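Local structure of LbpB B-lobe (Moraxella bovis, 3UAQ) at residues A[78-83]-A[181-186]; A[130-135]-A[210-215]; A[57-62]-A[152-157]; A[269-274]-A[286-291]; A[65-70]-A[145-150]. The protein probably binds host lactoferrin at the bacterial surface, as the N-terminal lobe of a lipoprotein that takes part in acquiring iron. One frame throughout, in Å; residues are numbered along the deposited sequence.

Contact 1 of 5, residues A[78-83]-A[181-186]; sequences EHVPLD and TDVKRE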
# COMPACT_ATOMS: atom_id res chain seq x y z
N GLU A 78 22.27 28.23 4.54
CA GLU A 78 21.04 29.01 4.69
C GLU A 78 19.97 28.56 3.72
O GLU A 78 18.78 28.57 4.03
CB GLU A 78 21.33 30.50 4.48
CG GLU A 78 22.24 31.13 5.53
CD GLU A 78 21.49 31.64 6.74
OE1 GLU A 78 20.27 31.36 6.86
OE2 GLU A 78 22.11 32.31 7.59
N HIS A 79 20.41 28.15 2.53
CA HIS A 79 19.48 27.86 1.45
C HIS A 79 19.90 26.61 0.69
O HIS A 79 21.03 26.53 0.20
CB HIS A 79 19.41 29.06 0.50
CG HIS A 79 18.44 28.88 -0.63
ND1 HIS A 79 17.18 28.35 -0.47
CD2 HIS A 79 18.55 29.19 -1.95
CE1 HIS A 79 16.56 28.32 -1.63
NE2 HIS A 79 17.37 28.83 -2.55
N VAL A 80 19.01 25.64 0.60
CA VAL A 80 19.22 24.50 -0.28
C VAL A 80 18.15 24.48 -1.37
O VAL A 80 17.03 24.01 -1.15
CB VAL A 80 19.23 23.16 0.50
CG1 VAL A 80 19.67 22.03 -0.41
CG2 VAL A 80 20.14 23.23 1.70
N PRO A 81 18.50 25.00 -2.55
CA PRO A 81 17.59 24.94 -3.70
C PRO A 81 17.52 23.53 -4.28
O PRO A 81 18.39 22.70 -3.99
CB PRO A 81 18.24 25.89 -4.71
CG PRO A 81 19.71 25.86 -4.35
CD PRO A 81 19.75 25.72 -2.86
N LEU A 82 16.50 23.26 -5.07
CA LEU A 82 16.42 22.00 -5.79
C LEU A 82 17.35 22.07 -7.00
O LEU A 82 17.66 23.17 -7.49
CB LEU A 82 14.98 21.73 -6.22
CG LEU A 82 14.00 21.34 -5.11
CD1 LEU A 82 12.78 22.27 -5.09
CD2 LEU A 82 13.56 19.89 -5.27
N ASP A 83 17.81 20.92 -7.48
CA ASP A 83 18.69 20.88 -8.65
C ASP A 83 18.18 19.87 -9.67
O ASP A 83 18.12 18.67 -9.40
CB ASP A 83 20.13 20.56 -8.23
CG ASP A 83 21.14 20.84 -9.33
OD1 ASP A 83 20.75 21.46 -10.35
OD2 ASP A 83 22.32 20.47 -9.17
N THR A 181 9.53 20.87 -1.38
CA THR A 181 10.01 22.23 -1.60
C THR A 181 11.50 22.28 -1.37
O THR A 181 12.11 21.30 -0.94
CB THR A 181 9.38 23.22 -0.61
OG1 THR A 181 9.98 23.04 0.69
CG2 THR A 181 7.87 23.02 -0.51
N ASP A 182 12.10 23.44 -1.65
CA ASP A 182 13.47 23.69 -1.25
C ASP A 182 13.51 23.82 0.26
O ASP A 182 12.49 23.63 0.93
CB ASP A 182 13.99 24.97 -1.90
CG ASP A 182 13.16 26.19 -1.53
OD1 ASP A 182 12.12 26.02 -0.85
OD2 ASP A 182 13.54 27.31 -1.92
N VAL A 183 14.67 24.14 0.81
CA VAL A 183 14.75 24.39 2.24
C VAL A 183 15.54 25.66 2.57
O VAL A 183 16.66 25.85 2.10
CB VAL A 183 15.31 23.18 3.02
CG1 VAL A 183 16.11 22.28 2.10
CG2 VAL A 183 16.13 23.63 4.22
N LYS A 184 14.92 26.53 3.37
CA LYS A 184 15.56 27.75 3.84
C LYS A 184 15.35 27.91 5.35
O LYS A 184 14.26 27.65 5.86
CB LYS A 184 15.00 28.96 3.11
CG LYS A 184 15.12 28.90 1.60
CD LYS A 184 14.94 30.28 0.99
CE LYS A 184 15.81 31.29 1.73
NZ LYS A 184 15.63 32.69 1.27
N ARG A 185 16.39 28.35 6.04
CA ARG A 185 16.30 28.59 7.47
C ARG A 185 15.30 29.71 7.71
O ARG A 185 14.46 29.63 8.61
CB ARG A 185 17.67 28.98 8.03
CG ARG A 185 17.92 28.55 9.48
CD ARG A 185 18.39 29.70 10.35
NE ARG A 185 19.07 30.73 9.58
CZ ARG A 185 19.36 31.94 10.03
NH1 ARG A 185 19.04 32.28 11.28
NH2 ARG A 185 19.98 32.82 9.25
N GLU A 186 15.40 30.75 6.89
CA GLU A 186 14.57 31.94 7.03
C GLU A 186 13.90 32.33 5.72
O GLU A 186 14.57 32.73 4.77
CB GLU A 186 15.40 33.11 7.57
CG GLU A 186 15.48 33.19 9.08
CD GLU A 186 16.06 34.50 9.55
OE1 GLU A 186 16.35 35.37 8.70
OE2 GLU A 186 16.24 34.68 10.77

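Contact 2 of 5, residues A[130-135]-A[210-215]; sequences LRPDET and SGFGDE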
# COMPACT_ATOMS: atom_id res chain seq x y z
N LEU A 130 11.11 10.90 8.94
CA LEU A 130 12.09 11.97 8.90
C LEU A 130 11.65 12.87 10.05
O LEU A 130 10.91 13.85 9.84
CB LEU A 130 12.01 12.74 7.58
CG LEU A 130 12.74 12.12 6.39
CD1 LEU A 130 12.02 12.40 5.07
CD2 LEU A 130 14.16 12.65 6.36
N ARG A 131 12.05 12.50 11.26
CA ARG A 131 11.63 13.21 12.47
C ARG A 131 12.69 14.22 12.88
O ARG A 131 13.71 13.85 13.46
CB ARG A 131 11.38 12.22 13.61
CG ARG A 131 10.04 11.50 13.53
CD ARG A 131 9.92 10.45 14.63
NE ARG A 131 10.96 9.43 14.51
CZ ARG A 131 10.93 8.46 13.60
NH1 ARG A 131 9.93 8.38 12.73
NH2 ARG A 131 11.92 7.57 13.55
N PRO A 132 12.45 15.50 12.56
CA PRO A 132 13.41 16.61 12.69
C PRO A 132 13.97 16.76 14.10
O PRO A 132 15.08 17.28 14.27
CB PRO A 132 12.58 17.83 12.29
CG PRO A 132 11.52 17.29 11.38
CD PRO A 132 11.16 15.96 12.00
N ASP A 133 13.22 16.30 15.11
CA ASP A 133 13.71 16.30 16.48
C ASP A 133 14.92 15.39 16.60
O ASP A 133 15.75 15.53 17.50
CB ASP A 133 12.61 15.83 17.44
CG ASP A 133 12.00 14.49 17.02
OD1 ASP A 133 11.61 14.35 15.84
OD2 ASP A 133 11.90 13.58 17.87
N GLU A 134 15.04 14.47 15.65
CA GLU A 134 16.10 13.48 15.64
C GLU A 134 17.12 13.84 14.57
O GLU A 134 16.86 13.72 13.37
CB GLU A 134 15.51 12.09 15.38
CG GLU A 134 16.27 10.96 16.06
CD GLU A 134 15.49 9.66 16.08
OE1 GLU A 134 14.24 9.70 15.98
OE2 GLU A 134 16.13 8.59 16.19
N THR A 135 18.30 14.27 15.02
CA THR A 135 19.35 14.78 14.14
C THR A 135 20.56 13.86 14.10
O THR A 135 20.71 12.96 14.92
CB THR A 135 19.84 16.17 14.61
OG1 THR A 135 19.43 16.40 15.96
CG2 THR A 135 19.28 17.27 13.72
N SER A 210 6.53 20.44 12.21
CA SER A 210 7.76 21.12 12.58
C SER A 210 8.98 20.59 11.85
O SER A 210 9.12 19.38 11.64
CB SER A 210 8.00 21.06 14.09
OG SER A 210 7.57 22.25 14.72
N GLY A 211 9.86 21.50 11.44
CA GLY A 211 11.10 21.13 10.80
C GLY A 211 10.97 21.00 9.30
O GLY A 211 11.98 21.01 8.57
N PHE A 212 9.74 20.87 8.82
CA PHE A 212 9.49 20.76 7.38
C PHE A 212 9.40 22.11 6.68
O PHE A 212 8.38 22.81 6.78
CB PHE A 212 8.24 19.92 7.12
CG PHE A 212 8.48 18.45 7.20
CD1 PHE A 212 8.78 17.73 6.06
CD2 PHE A 212 8.45 17.80 8.42
CE1 PHE A 212 9.02 16.37 6.12
CE2 PHE A 212 8.69 16.44 8.49
CZ PHE A 212 8.97 15.72 7.34
N GLY A 213 10.46 22.47 5.95
CA GLY A 213 10.54 23.72 5.23
C GLY A 213 11.85 24.42 5.54
O GLY A 213 12.37 25.19 4.72
N ASP A 214 12.39 24.15 6.73
CA ASP A 214 13.61 24.81 7.20
C ASP A 214 14.76 23.82 7.48
O ASP A 214 15.94 24.18 7.41
CB ASP A 214 13.31 25.63 8.46
CG ASP A 214 12.39 24.90 9.42
OD1 ASP A 214 12.04 23.73 9.15
OD2 ASP A 214 12.00 25.50 10.45
N GLU A 215 14.42 22.58 7.81
CA GLU A 215 15.43 21.55 8.04
C GLU A 215 15.34 20.44 6.99
O GLU A 215 16.35 19.89 6.56
CB GLU A 215 15.29 20.98 9.45
CG GLU A 215 15.40 22.03 10.54
CD GLU A 215 15.14 21.47 11.93
OE1 GLU A 215 14.69 20.30 12.03
OE2 GLU A 215 15.38 22.19 12.92

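Contact 3 of 5, residues A[57-62]-A[152-157]; sequences SVLAIP and DGYLYY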
# COMPACT_ATOMS: atom_id res chain seq x y z
N SER A 57 9.28 8.31 -16.68
CA SER A 57 9.24 8.50 -15.23
C SER A 57 10.45 9.26 -14.70
O SER A 57 11.51 9.26 -15.32
CB SER A 57 9.22 7.13 -14.58
OG SER A 57 10.00 6.22 -15.33
N VAL A 58 10.28 9.92 -13.56
CA VAL A 58 11.43 10.51 -12.88
C VAL A 58 11.33 10.47 -11.36
O VAL A 58 10.37 9.93 -10.78
CB VAL A 58 11.73 11.96 -13.36
CG1 VAL A 58 12.69 11.94 -14.53
CG2 VAL A 58 10.44 12.66 -13.73
N LEU A 59 12.33 11.07 -10.72
CA LEU A 59 12.65 10.77 -9.33
C LEU A 59 13.64 11.77 -8.71
O LEU A 59 14.69 12.04 -9.29
CB LEU A 59 13.22 9.36 -9.30
CG LEU A 59 13.37 8.62 -7.99
CD1 LEU A 59 13.27 7.13 -8.29
CD2 LEU A 59 14.70 8.97 -7.35
N ALA A 60 13.30 12.30 -7.54
CA ALA A 60 14.18 13.23 -6.82
C ALA A 60 14.18 13.01 -5.31
O ALA A 60 13.61 12.04 -4.79
CB ALA A 60 13.82 14.70 -7.15
N ILE A 61 14.81 13.94 -4.60
CA ILE A 61 15.21 13.74 -3.22
C ILE A 61 14.91 14.99 -2.38
O ILE A 61 14.94 16.10 -2.90
CB ILE A 61 16.70 13.38 -3.19
CG1 ILE A 61 17.25 13.37 -4.62
CG2 ILE A 61 16.90 12.01 -2.56
CD1 ILE A 61 18.73 13.03 -4.75
N PRO A 62 14.64 14.82 -1.08
CA PRO A 62 13.95 15.84 -0.28
C PRO A 62 14.87 16.94 0.29
O PRO A 62 14.36 17.91 0.85
CB PRO A 62 13.34 15.01 0.86
CG PRO A 62 14.38 13.94 1.09
CD PRO A 62 15.06 13.68 -0.24
N ASP A 152 16.05 9.76 5.12
CA ASP A 152 16.11 10.20 3.73
C ASP A 152 14.87 9.76 2.97
O ASP A 152 14.19 8.79 3.36
CB ASP A 152 17.38 9.67 3.05
CG ASP A 152 18.54 10.67 3.10
OD1 ASP A 152 18.33 11.84 2.71
OD2 ASP A 152 19.66 10.28 3.51
N GLY A 153 14.56 10.47 1.90
CA GLY A 153 13.38 10.15 1.12
C GLY A 153 13.47 10.50 -0.35
O GLY A 153 14.46 11.05 -0.82
N TYR A 154 12.41 10.18 -1.08
CA TYR A 154 12.37 10.36 -2.52
C TYR A 154 10.96 10.67 -2.97
O TYR A 154 9.99 10.13 -2.41
CB TYR A 154 12.81 9.07 -3.20
CG TYR A 154 14.28 8.75 -3.09
CD1 TYR A 154 14.77 7.97 -2.05
CD2 TYR A 154 15.19 9.24 -4.02
CE1 TYR A 154 16.12 7.68 -1.95
CE2 TYR A 154 16.53 8.95 -3.92
CZ TYR A 154 17.00 8.17 -2.89
OH TYR A 154 18.35 7.89 -2.81
N LEU A 155 10.85 11.55 -3.97
CA LEU A 155 9.58 11.76 -4.66
C LEU A 155 9.67 11.21 -6.07
O LEU A 155 10.69 11.36 -6.75
CB LEU A 155 9.20 13.25 -4.69
CG LEU A 155 8.06 13.66 -3.76
CD1 LEU A 155 8.61 14.23 -2.48
CD2 LEU A 155 7.16 14.66 -4.44
N TYR A 156 8.61 10.56 -6.53
CA TYR A 156 8.67 9.85 -7.80
C TYR A 156 7.40 9.99 -8.63
O TYR A 156 6.32 10.34 -8.12
CB TYR A 156 8.94 8.37 -7.56
CG TYR A 156 7.85 7.72 -6.74
CD1 TYR A 156 6.72 7.22 -7.35
CD2 TYR A 156 7.94 7.63 -5.35
CE1 TYR A 156 5.70 6.63 -6.61
CE2 TYR A 156 6.93 7.04 -4.60
CZ TYR A 156 5.81 6.54 -5.24
OH TYR A 156 4.80 5.96 -4.51
N TYR A 157 7.54 9.72 -9.93
CA TYR A 157 6.39 9.44 -10.78
C TYR A 157 6.84 8.48 -11.88
O TYR A 157 7.92 8.64 -12.45
CB TYR A 157 5.79 10.72 -11.37
CG TYR A 157 6.08 10.95 -12.84
CD1 TYR A 157 5.40 10.25 -13.83
CD2 TYR A 157 7.04 11.88 -13.24
CE1 TYR A 157 5.67 10.47 -15.18
CE2 TYR A 157 7.31 12.10 -14.58
CZ TYR A 157 6.63 11.39 -15.55
OH TYR A 157 6.90 11.61 -16.89

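Contact 4 of 5, residues A[269-274]-A[286-291]; sequences DRYDID and AIAKNT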
# COMPACT_ATOMS: atom_id res chain seq x y z
N ASP A 269 -6.95 26.22 -4.26
CA ASP A 269 -6.22 25.97 -5.50
C ASP A 269 -4.79 26.51 -5.41
O ASP A 269 -4.57 27.68 -5.09
CB ASP A 269 -6.95 26.57 -6.70
CG ASP A 269 -8.30 25.91 -6.95
OD1 ASP A 269 -8.53 24.81 -6.39
OD2 ASP A 269 -9.12 26.47 -7.70
N ARG A 270 -3.82 25.64 -5.68
CA ARG A 270 -2.41 26.01 -5.64
C ARG A 270 -1.88 26.27 -7.04
O ARG A 270 -1.18 27.25 -7.28
CB ARG A 270 -1.59 24.90 -4.99
CG ARG A 270 -1.99 24.57 -3.56
CD ARG A 270 -1.54 25.64 -2.58
NE ARG A 270 -1.50 25.13 -1.21
CZ ARG A 270 -1.59 25.90 -0.12
NH1 ARG A 270 -1.72 27.21 -0.25
NH2 ARG A 270 -1.54 25.35 1.09
N TYR A 271 -2.23 25.38 -7.96
CA TYR A 271 -1.70 25.42 -9.32
C TYR A 271 -2.75 25.10 -10.38
O TYR A 271 -3.49 24.12 -10.26
CB TYR A 271 -0.54 24.43 -9.48
CG TYR A 271 0.71 24.78 -8.70
CD1 TYR A 271 0.96 24.22 -7.45
CD2 TYR A 271 1.64 25.68 -9.20
CE1 TYR A 271 2.10 24.54 -6.73
CE2 TYR A 271 2.78 26.01 -8.49
CZ TYR A 271 3.01 25.44 -7.26
OH TYR A 271 4.15 25.77 -6.55
N ASP A 272 -2.82 25.95 -11.40
CA ASP A 272 -3.50 25.58 -12.63
C ASP A 272 -2.49 24.93 -13.55
O ASP A 272 -1.28 25.10 -13.38
CB ASP A 272 -4.10 26.82 -13.31
CG ASP A 272 -5.55 27.05 -12.92
OD1 ASP A 272 -6.25 26.06 -12.62
OD2 ASP A 272 -5.99 28.22 -12.92
N ILE A 273 -2.98 24.18 -14.53
CA ILE A 273 -2.09 23.51 -15.47
C ILE A 273 -2.42 23.88 -16.91
O ILE A 273 -3.58 24.08 -17.27
CB ILE A 273 -2.13 21.98 -15.28
CG1 ILE A 273 -1.94 21.64 -13.80
CG2 ILE A 273 -1.06 21.31 -16.14
CD1 ILE A 273 -1.52 20.22 -13.55
N ASP A 274 -1.38 24.00 -17.73
CA ASP A 274 -1.53 24.46 -19.10
C ASP A 274 -0.50 23.79 -19.99
O ASP A 274 0.62 24.28 -20.15
CB ASP A 274 -1.39 25.98 -19.16
CG ASP A 274 -1.64 26.53 -20.54
OD1 ASP A 274 -2.46 25.93 -21.28
OD2 ASP A 274 -1.02 27.56 -20.89
N ALA A 286 3.00 25.00 -15.23
CA ALA A 286 2.20 25.02 -14.01
C ALA A 286 2.13 26.48 -13.56
O ALA A 286 3.15 27.17 -13.50
CB ALA A 286 2.85 24.16 -12.93
N ILE A 287 0.93 26.95 -13.28
CA ILE A 287 0.72 28.36 -12.95
C ILE A 287 0.26 28.52 -11.50
O ILE A 287 -0.73 27.93 -11.07
CB ILE A 287 -0.30 29.01 -13.90
CG1 ILE A 287 0.25 29.07 -15.33
CG2 ILE A 287 -0.69 30.40 -13.42
CD1 ILE A 287 -0.41 28.09 -16.29
N ALA A 288 1.00 29.33 -10.74
CA ALA A 288 0.67 29.57 -9.33
C ALA A 288 -0.54 30.50 -9.21
O ALA A 288 -0.61 31.54 -9.89
CB ALA A 288 1.87 30.14 -8.59
N LYS A 289 -1.48 30.14 -8.34
CA LYS A 289 -2.73 30.88 -8.19
C LYS A 289 -2.60 32.06 -7.23
O LYS A 289 -3.46 32.93 -7.19
CB LYS A 289 -3.83 29.93 -7.71
CG LYS A 289 -4.06 28.72 -8.59
CD LYS A 289 -4.66 29.10 -9.93
CE LYS A 289 -6.12 29.50 -9.79
NZ LYS A 289 -6.74 30.01 -11.05
N ASN A 290 -1.52 32.08 -6.45
CA ASN A 290 -1.38 33.11 -5.42
C ASN A 290 -0.28 34.12 -5.73
O ASN A 290 -0.54 35.33 -5.79
CB ASN A 290 -1.14 32.46 -4.06
CG ASN A 290 -1.69 33.29 -2.91
OD1 ASN A 290 -1.53 34.52 -2.87
ND2 ASN A 290 -2.35 32.62 -1.97
N THR A 291 0.94 33.63 -5.93
CA THR A 291 2.09 34.48 -6.25
C THR A 291 2.44 35.46 -5.14
O THR A 291 3.33 36.30 -5.29
CB THR A 291 1.90 35.27 -7.57
OG1 THR A 291 0.85 36.23 -7.41
CG2 THR A 291 1.57 34.33 -8.73

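Contact 5 of 5, residues A[65-70]-A[145-150]; sequences NQAYDK and PKQYTK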
# COMPACT_ATOMS: atom_id res chain seq x y z
N ASN A 65 19.35 20.67 5.41
CA ASN A 65 20.03 21.92 5.72
C ASN A 65 21.36 21.70 6.46
O ASN A 65 22.23 20.96 6.00
CB ASN A 65 19.12 22.81 6.58
CG ASN A 65 19.16 24.28 6.17
OD1 ASN A 65 19.42 24.60 5.01
ND2 ASN A 65 18.87 25.17 7.12
N GLN A 66 21.50 22.34 7.62
CA GLN A 66 22.67 22.11 8.44
C GLN A 66 22.72 22.82 9.80
O GLN A 66 21.82 22.64 10.64
CB GLN A 66 23.94 22.43 7.65
CG GLN A 66 25.05 21.40 7.81
CD GLN A 66 26.36 21.88 7.26
OE1 GLN A 66 26.51 22.08 6.05
NE2 GLN A 66 27.34 22.08 8.14
N ALA A 67 23.77 23.61 9.98
CA ALA A 67 24.31 23.90 11.31
C ALA A 67 25.08 25.21 11.40
O ALA A 67 25.20 25.93 10.41
CB ALA A 67 25.18 22.76 11.77
N TYR A 68 25.64 25.47 12.58
CA TYR A 68 26.02 26.82 12.97
C TYR A 68 27.49 26.99 13.41
O TYR A 68 28.05 26.12 14.08
CB TYR A 68 25.09 27.29 14.08
CG TYR A 68 25.29 28.72 14.51
CD1 TYR A 68 24.87 29.78 13.72
CD2 TYR A 68 25.89 29.01 15.73
CE1 TYR A 68 25.05 31.10 14.13
CE2 TYR A 68 26.07 30.32 16.15
CZ TYR A 68 25.65 31.36 15.34
OH TYR A 68 25.83 32.67 15.75
N ASP A 69 28.08 28.13 13.05
CA ASP A 69 29.49 28.40 13.33
C ASP A 69 29.66 29.34 14.53
O ASP A 69 29.49 30.56 14.41
CB ASP A 69 30.15 29.00 12.09
CG ASP A 69 31.66 29.03 12.18
OD1 ASP A 69 32.18 29.44 13.25
OD2 ASP A 69 32.33 28.65 11.19
N LYS A 70 29.99 28.76 15.68
CA LYS A 70 30.01 29.49 16.95
C LYS A 70 31.20 30.44 17.10
O LYS A 70 31.56 30.82 18.22
CB LYS A 70 30.02 28.52 18.13
CG LYS A 70 28.85 27.56 18.15
CD LYS A 70 28.89 26.65 19.37
CE LYS A 70 28.18 25.32 19.10
NZ LYS A 70 28.32 24.36 20.22
N PRO A 145 31.46 21.55 9.96
CA PRO A 145 30.75 20.60 10.81
C PRO A 145 29.34 20.41 10.27
O PRO A 145 28.81 21.33 9.65
CB PRO A 145 30.69 21.32 12.16
CG PRO A 145 30.63 22.77 11.79
CD PRO A 145 31.51 22.89 10.57
N LYS A 146 28.75 19.23 10.47
CA LYS A 146 27.46 18.95 9.87
C LYS A 146 26.40 18.51 10.88
O LYS A 146 26.72 17.91 11.92
CB LYS A 146 27.60 17.90 8.76
CG LYS A 146 28.37 18.41 7.54
CD LYS A 146 29.14 17.28 6.85
CE LYS A 146 30.11 17.80 5.81
NZ LYS A 146 31.40 18.28 6.39
N GLN A 147 25.15 18.81 10.56
CA GLN A 147 24.02 18.38 11.36
C GLN A 147 22.78 18.28 10.48
O GLN A 147 22.14 19.29 10.16
CB GLN A 147 23.78 19.34 12.52
CG GLN A 147 22.68 18.89 13.46
CD GLN A 147 22.66 19.70 14.73
OE1 GLN A 147 23.62 20.41 15.04
NE2 GLN A 147 21.57 19.61 15.48
N TYR A 148 22.47 17.05 10.07
CA TYR A 148 21.36 16.81 9.16
C TYR A 148 20.25 16.03 9.83
O TYR A 148 20.50 15.11 10.60
CB TYR A 148 21.85 16.03 7.93
CG TYR A 148 22.66 16.86 6.95
CD1 TYR A 148 22.05 17.46 5.86
CD2 TYR A 148 24.02 17.02 7.11
CE1 TYR A 148 22.78 18.21 4.95
CE2 TYR A 148 24.77 17.77 6.21
CZ TYR A 148 24.14 18.37 5.13
OH TYR A 148 24.86 19.12 4.23
N THR A 149 19.01 16.41 9.55
CA THR A 149 17.87 15.64 10.03
C THR A 149 18.02 14.17 9.62
O THR A 149 18.22 13.87 8.45
CB THR A 149 16.55 16.22 9.48
OG1 THR A 149 16.14 17.32 10.30
CG2 THR A 149 15.46 15.15 9.47
N LYS A 150 17.96 13.27 10.59
CA LYS A 150 18.17 11.85 10.31
C LYS A 150 17.08 11.23 9.44
O LYS A 150 15.88 11.40 9.70
CB LYS A 150 18.31 11.04 11.60
CG LYS A 150 18.33 9.54 11.36
CD LYS A 150 18.41 8.77 12.67
CE LYS A 150 18.51 7.27 12.44
NZ LYS A 150 18.45 6.52 13.73

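Contact 1 of 5, residues A[78-83]-A[181-186]
Leu-82 CD1 rests against the start of 181-186, 3.9 Å from Thr-181 C, just beyond the paired residues of the two antiparallel segments. Asp-182 follows, its CB against the carbonyl O of Val-80. Its OD2 comes to the edge of the His-79 ring, near the ring plane and 3.2 Å from CE1, with carboxylate and ring almost perpendicular (87°); OD1 is engaged by a salt bridge to Arg-187. Val-183 and Val-80 form a hydrogen-bonded pair: Val-80 N to Val-183 O is 2.8 Å and Val-183 N to Val-80 O 3.1 Å. On the same face their side chains lie side by side, Val-80 CB 3.6 Å from Val-183 CG1. Lys-184 is the non-hydrogen-bonded partner of His-79 and turns to the other face, where its CG and CD pass obliquely by ND1 of the imidazole. Just past the ladder, Arg-185 N donates to Glu-78 O, and the Arg-185 guanidinium takes the Glu-78 carboxylate side-on: NE lies 3.0 Å and NH2 2.8 Å from Glu-78 OE1, which sits in the guanidinium plane, while the NH2 bond to OE2 is weak. In Glu-78 a bend at chi2 (-87°) puts CD beside the arginine, the two side chains lying side by side. This is a short antiparallel beta ladder flanked by an ion pair, adding strand 79-80 from the handle part of the chain to barrel strand 170-184.

Contact 2 of 5, residues A[130-135]-A[210-215]
Phe-212 reaches Leu-130 and Pro-132 with CG anti to its own carbonyl carbon (chi1 -80°), and Glu-215 runs extended beyond CG (chi2 175°) to set its carboxylate beside the proline. Pro-132 is thus met by several groups of 210-215. Its CG lies 3.2 Å from the carbonyl O of Ser-210 and 4.1 Å from CE2 of Phe-212, and its CB is 3.3 Å from Glu-215 OE1. Gly-211 passes alongside, with its CA 3.9 Å from Pro-132 CB; having no side chain, it allows the backbone to come this near to the proline ring. The phenyl ring of Phe-212 also approaches Leu-130, CZ standing 4.3 Å from Leu-130 CB, while the carbonyl O of Leu-130 meets CE2 and CZ obliquely. No hydrogen bond crosses between the segments, and the contact rests on van der Waals packing. Each segment is folded on itself instead: Glu-134 N bonds to Arg-131 O, and Glu-215 N to Gly-211 O. Thr-149 of strand 146-159 also touches Pro-132 and Glu-215. The arrangement is a loop-to-loop packing in which Pro-132, within the type I beta turn Arg-131 to Glu-134 that links strands 121-128 and 135-138 of the handle, fits against the long loop between barrel strands 170-184 and 236-243.

Contact 3 of 5, residues A[57-62]-A[152-157]
Tyr-154 packs against the end of strand 57-60 and the residue after it, touching Leu-59, Ala-60 and Ile-61. Its CB is 3.5 Å from the carbonyl O of Ala-60. CG, anti to the carbonyl carbon (chi1 -72°), stays 3.8 Å from that Ala-60 O, and CD2 meets the same oxygen and also CD2 of Leu-59, 3.4 Å away, the leucine crossing obliquely. CG2 of Ile-61 lies over one face of the ring, nearest CE2, a CH-pi contact with CG2 3.8 Å from the centroid of the Tyr-154 ring. At the tip, OH makes weak hydrogen bonds to Arg-105 and Glu-101. The backbones pair antiparallel through two hydrogen-bonded pairs, Val-58 with Tyr-157 and Ala-60 with Leu-155, and one non-hydrogen-bonded pair between them, Leu-59 with Tyr-156. Ala-60 N reaches Leu-155 O at 2.9 Å, and Leu-155 N returns to Ala-60 O. At the far end, the Tyr-157 ring has Ser-57 CA over one face, offset toward the rim, and lies side by side with Val-58; its OH is held by Glu-310 and Arg-281. Helix 95-105 covers the face with Leu-59, Tyr-154 and Tyr-156, setting Leu-98 on the first two and Leu-95 on the third. Strand 320-326 meets Val-58 and Tyr-157 on the other face, and strand 121-128 continues the sheet beyond 152-157.

Contact 4 of 5, residues A[269-274]-A[286-291]
Lys-289 NZ forms a salt bridge with Asp-272 OD2 at 2.7 Å, meeting the oxygen from above the carboxylate plane (41° out of it). CG of the lysine lies beside Arg-270 O; bends at chi2 (-69°) and chi3 (-73°) then bring CD and CE to Asp-272 OD2. The backbones join through two hydrogen bonds exchanged by Asp-272 and Ile-287, Asp-272 N to Ile-287 O and Ile-287 N to Asp-272 O, both 2.9 Å, and through Lys-289 N, which donates to Arg-270 O at 3.1 Å. Tyr-271 turns to the other face, where CD2 lies 4.2 Å from Ala-286 CB and CE2 the same distance from Ala-288 CB. Asp-274 CB packs on Ile-287 CD1 at 3.7 Å. Farther out, Thr-252 holds the second carboxylate oxygen of Asp-272, Lys-248 pairs with Asp-274, and the Tyr-271 ring meets that of Phe-325. Arg-270 and Tyr-271 both face Leu-253 in a classic beta bulge of strand 266-278, the first strand of this hairpin. The face of Tyr-271, Ala-286 and Ala-288 is apolar here, while that of Asp-272 carries the salt bridge together with Ile-287. With Asp-272 engaged by lysine through OD2 and threonine through OD1, its carboxylate is anchored twice, and the nearby lysine would be expected to stabilise its negative charge.

Contact 5 of 5, residues A[65-70]-A[145-150]
Tyr-148 and Gln-66 bring two flat groups together, the phenol ring and the side-chain amide, as the side chains cross obliquely; how the amide is turned is doubtful, because its NE2 is modelled too near the carbonyl O of Pro-145 for a bond to be claimed. At the edge of the ring, in its plane, lies CG of Lys-146 from the same strand. From the opposing segment, the carbonyl O of Asn-65 approaches the ring obliquely, 3.0 Å from CE1, and Gln-66 CG also comes in at a slant, 4.0 Å from CE2. Beyond CG the Gln-66 chain is extended, chi2 (-168°) carrying CD past Lys-146, whose CG is 4.0 Å from Gln-66 CD. Between the backbones, Gln-66 CA makes a CA-H...O contact with Gln-147 O at 3.3 Å, and Ala-67 CB packs on Gln-147 CB at 3.8 Å. No hydrogen bond between the segments can be assigned. Each finds backbone partners elsewhere: Lys-146 and Tyr-148 bond to Thr-138 and Ile-136 of strand 135-138, and Ala-67 to Leu-76. Lys-146 NZ hydrogen-bonds to Gln-144 O and forms a salt bridge with Asp-139. The contact is surface packing without a beta ladder, in which the approach to the small antiparallel sheet of strands 68-69 and 74-75 lies against the outer end of handle strand 146-159.

How the contacts relate
Contacts 1, 2 and 5 cluster in one region of the molecule, their centres 12 to 14 Å apart. Contact 1 meets contact 2 through a probable backbone hydrogen bond from Lys-184 N to Gly-213 O, and contact 5 where Asn-65 OD1 packs against Val-183 CG2 and Val-80 CG2. Contact 2 joins contact 5 through another probable backbone hydrogen bond, from Lys-150 N to Glu-134 O. Contacts 3 and 5 share strand 146-159 although their centres are 23 Å apart, and Leu-130 CD2 of contact 2 packs on Asp-152 N of contact 3. Contacts 1 and 2 join handle to barrel. Contact 4 stands apart within the barrel sheet, which contact 1 also reaches, about 21 Å away between centres.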